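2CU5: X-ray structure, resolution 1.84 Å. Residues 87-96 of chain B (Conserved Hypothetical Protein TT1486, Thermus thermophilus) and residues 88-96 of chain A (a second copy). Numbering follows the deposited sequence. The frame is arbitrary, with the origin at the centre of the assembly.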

# COMPACT_ATOMS: atom_id res chain seq x y z
N SER B 87 -6.33 8.55 0.74
CA SER B 87 -6.50 7.30 1.47
C SER B 87 -6.06 6.11 0.61
O SER B 87 -5.31 5.25 1.07
CB SER B 87 -7.97 7.12 1.87
OG SER B 87 -8.17 5.89 2.55
N LEU B 88 -6.52 6.07 -0.64
CA LEU B 88 -6.16 4.99 -1.57
C LEU B 88 -4.65 4.92 -1.80
O LEU B 88 -4.06 3.84 -1.87
CB LEU B 88 -6.88 5.19 -2.92
CG LEU B 88 -6.56 4.19 -4.05
CD1 LEU B 88 -7.73 4.11 -5.02
CD2 LEU B 88 -5.27 4.61 -4.77
N LEU B 89 -4.02 6.09 -1.93
CA LEU B 89 -2.58 6.17 -2.15
C LEU B 89 -1.76 5.73 -0.94
O LEU B 89 -0.67 5.19 -1.09
CB LEU B 89 -2.19 7.60 -2.53
CG LEU B 89 -2.75 8.15 -3.84
CD1 LEU B 89 -2.37 9.62 -3.98
CD2 LEU B 89 -2.23 7.34 -5.01
N THR B 90 -2.28 5.98 0.25
CA THR B 90 -1.57 5.61 1.48
C THR B 90 -1.84 4.16 1.86
O THR B 90 -0.92 3.40 2.16
CB THR B 90 -2.00 6.53 2.66
OG1 THR B 90 -1.81 7.90 2.30
CG2 THR B 90 -1.17 6.23 3.89
N GLY B 91 -3.11 3.77 1.82
CA GLY B 91 -3.47 2.41 2.20
C GLY B 91 -4.21 2.46 3.52
O GLY B 91 -4.07 3.44 4.26
N VAL B 92 -5.00 1.43 3.82
CA VAL B 92 -5.76 1.43 5.06
C VAL B 92 -5.42 0.32 6.06
O VAL B 92 -6.18 0.08 7.00
CB VAL B 92 -7.28 1.40 4.78
CG1 VAL B 92 -7.67 2.61 3.93
CG2 VAL B 92 -7.65 0.11 4.05
N HIS B 93 -4.31 -0.37 5.84
CA HIS B 93 -3.92 -1.43 6.76
C HIS B 93 -2.41 -1.56 6.87
O HIS B 93 -1.67 -1.17 5.96
CB HIS B 93 -4.50 -2.78 6.33
CG HIS B 93 -3.62 -3.53 5.37
ND1 HIS B 93 -3.57 -3.25 4.02
CD2 HIS B 93 -2.73 -4.53 5.58
CE1 HIS B 93 -2.68 -4.03 3.44
NE2 HIS B 93 -2.16 -4.82 4.36
N LEU B 94 -1.95 -2.12 7.98
CA LEU B 94 -0.53 -2.34 8.18
C LEU B 94 -0.32 -3.69 8.85
O LEU B 94 -1.22 -4.21 9.50
CB LEU B 94 0.08 -1.25 9.07
CG LEU B 94 0.22 0.17 8.49
CD1 LEU B 94 0.72 1.10 9.58
CD2 LEU B 94 1.20 0.17 7.32
N LEU B 95 0.85 -4.26 8.65
CA LEU B 95 1.21 -5.52 9.28
C LEU B 95 2.60 -5.21 9.81
O LEU B 95 3.51 -4.92 9.05
CB LEU B 95 1.24 -6.67 8.27
CG LEU B 95 1.51 -8.05 8.90
CD1 LEU B 95 0.51 -8.33 10.00
CD2 LEU B 95 1.43 -9.12 7.82
N LEU B 96 2.75 -5.25 11.13
CA LEU B 96 4.02 -4.93 11.76
C LEU B 96 4.45 -5.99 12.76
O LEU B 96 3.62 -6.71 13.32
CB LEU B 96 3.91 -3.59 12.48
CG LEU B 96 3.48 -2.41 11.60
CD1 LEU B 96 3.13 -1.21 12.47
CD2 LEU B 96 4.61 -2.09 10.63
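Chain A, residues 88-96: LLTGVHLLL

No hydrogen bond joins the two stretches directly; several polar atoms are linked through water instead. The clearest case is the histidine pair. H93(B) NE2 and H93(A) NE2 lie 3.8 Å apart, too far for a direct bond, and water 3 sits 3.0 Å from H93(B) NE2 and 3.0 Å from H93(A) NE2, hydrogen-bonded to both. The rings form an offset edge-to-face pair: their centroids are 5.4 Å apart, their planes meet at 86°, and the edge of H93(B) is turned toward the face of H93(A).

Chain A repeats the fold of chain B almost angle for angle. In each copy a helix runs through residue 90, G91 leaves it with positive phi (110° in B, 109° in A), V92 completes the turn, and an extended strand begins at H93. At these backbone angles a CB on G91 would be jammed against the carbonyl O of the preceding residue, which by itself calls for glycine. The histidines also share a rotamer, with chi1 88° (p) in both.

The strands 93-96 do not pair as a sheet. Their N-to-C directions differ by 83°, close to perpendicular, and their axes come no nearer than 7.8 Å. The backbones approach more closely at the helix ends, where the CA atoms of L89(B) and L89(A) are 5.7 Å apart. There the carbonyls L89(B) O and L89(A) O stand 3.7 Å apart; both are acceptors, so they cannot bond to each other. Water 1 donates to L88(B) O at 2.7 Å and to T90(A) O at 3.3 Å, bridging the chains. Water 2 lies 2.9 Å from both L88(B) O and T90(A) O.

Side-chain packing adds to these polar sites. L89(B) CD2 rests 3.9 Å from L89(A) CB in an apolar contact, and L88(B), whose CA-to-CB bond points sideways, brings CD2 into van der Waals contact with T90(A) OG1 at 3.7 Å. Where the strands cross, the CA of H93(B) is nearest that of L95(A), at 7.3 Å. H93(B), with its CA-to-CB bond toward chain A, places CD2 3.8 Å from L95(A) CB and CE1 4.2 Å from L94(A) CA. L95(A) N, a polar atom buried here without a partner in the model, lies over one face of its ring. L95(B) CD2 meets L95(A) CD2 at 4.1 Å, a second apolar pair, both residues directing CA-to-CB toward the other chain. Altogether the contact buries 429 Å², summed over both sides.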

# COMPACT_ATOMS: atom_id res chain seq x y z
N LEU A 88 1.23 0.36 -8.86
CA LEU A 88 2.22 0.56 -7.81
C LEU A 88 1.66 1.46 -6.72
O LEU A 88 1.87 1.22 -5.52
CB LEU A 88 3.49 1.19 -8.41
CG LEU A 88 4.65 1.57 -7.48
CD1 LEU A 88 5.94 1.58 -8.29
CD2 LEU A 88 4.41 2.93 -6.84
N LEU A 89 0.94 2.50 -7.13
CA LEU A 89 0.36 3.46 -6.19
C LEU A 89 -0.78 2.89 -5.37
O LEU A 89 -0.95 3.23 -4.20
CB LEU A 89 -0.15 4.69 -6.95
CG LEU A 89 0.91 5.57 -7.62
CD1 LEU A 89 0.22 6.69 -8.41
CD2 LEU A 89 1.82 6.15 -6.57
N THR A 90 -1.57 2.02 -6.00
CA THR A 90 -2.71 1.43 -5.33
C THR A 90 -2.30 0.27 -4.43
O THR A 90 -2.72 0.19 -3.28
CB THR A 90 -3.74 0.94 -6.38
OG1 THR A 90 -4.16 2.06 -7.18
CG2 THR A 90 -4.97 0.34 -5.71
N GLY A 91 -1.45 -0.60 -4.96
CA GLY A 91 -1.00 -1.75 -4.20
C GLY A 91 -1.64 -2.99 -4.80
O GLY A 91 -2.70 -2.89 -5.43
N VAL A 92 -1.01 -4.14 -4.62
CA VAL A 92 -1.53 -5.39 -5.18
C VAL A 92 -1.94 -6.45 -4.16
O VAL A 92 -2.13 -7.61 -4.52
CB VAL A 92 -0.52 -6.02 -6.17
CG1 VAL A 92 -0.28 -5.07 -7.33
CG2 VAL A 92 0.78 -6.34 -5.46
N HIS A 93 -2.05 -6.07 -2.89
CA HIS A 93 -2.47 -7.03 -1.88
C HIS A 93 -3.24 -6.34 -0.77
O HIS A 93 -3.12 -5.13 -0.55
CB HIS A 93 -1.27 -7.80 -1.31
CG HIS A 93 -0.62 -7.14 -0.13
ND1 HIS A 93 0.30 -6.11 -0.26
CD2 HIS A 93 -0.74 -7.36 1.20
CE1 HIS A 93 0.71 -5.74 0.93
NE2 HIS A 93 0.09 -6.48 1.84
N LEU A 94 -4.05 -7.13 -0.07
CA LEU A 94 -4.85 -6.64 1.03
C LEU A 94 -4.86 -7.70 2.11
O LEU A 94 -4.63 -8.87 1.82
CB LEU A 94 -6.29 -6.38 0.59
CG LEU A 94 -6.56 -5.21 -0.36
CD1 LEU A 94 -8.02 -5.20 -0.77
CD2 LEU A 94 -6.17 -3.91 0.34
N LEU A 95 -5.13 -7.29 3.34
CA LEU A 95 -5.22 -8.20 4.46
C LEU A 95 -6.43 -7.68 5.21
O LEU A 95 -6.43 -6.54 5.69
CB LEU A 95 -3.96 -8.11 5.32
CG LEU A 95 -3.89 -9.12 6.48
CD1 LEU A 95 -3.98 -10.54 5.93
CD2 LEU A 95 -2.60 -8.91 7.26
N LEU A 96 -7.47 -8.50 5.30
CA LEU A 96 -8.71 -8.09 5.93
C LEU A 96 -9.25 -9.09 6.95
O LEU A 96 -8.94 -10.28 6.88
CB LEU A 96 -9.77 -7.86 4.85
CG LEU A 96 -9.40 -6.87 3.74
CD1 LEU A 96 -10.23 -7.13 2.50
CD2 LEU A 96 -9.59 -5.44 4.25
O HOH W 1 -5.35 1.42 -1.73
O HOH W 2 -1.76 2.09 -1.31
O HOH W 3 -0.20 -7.04 4.79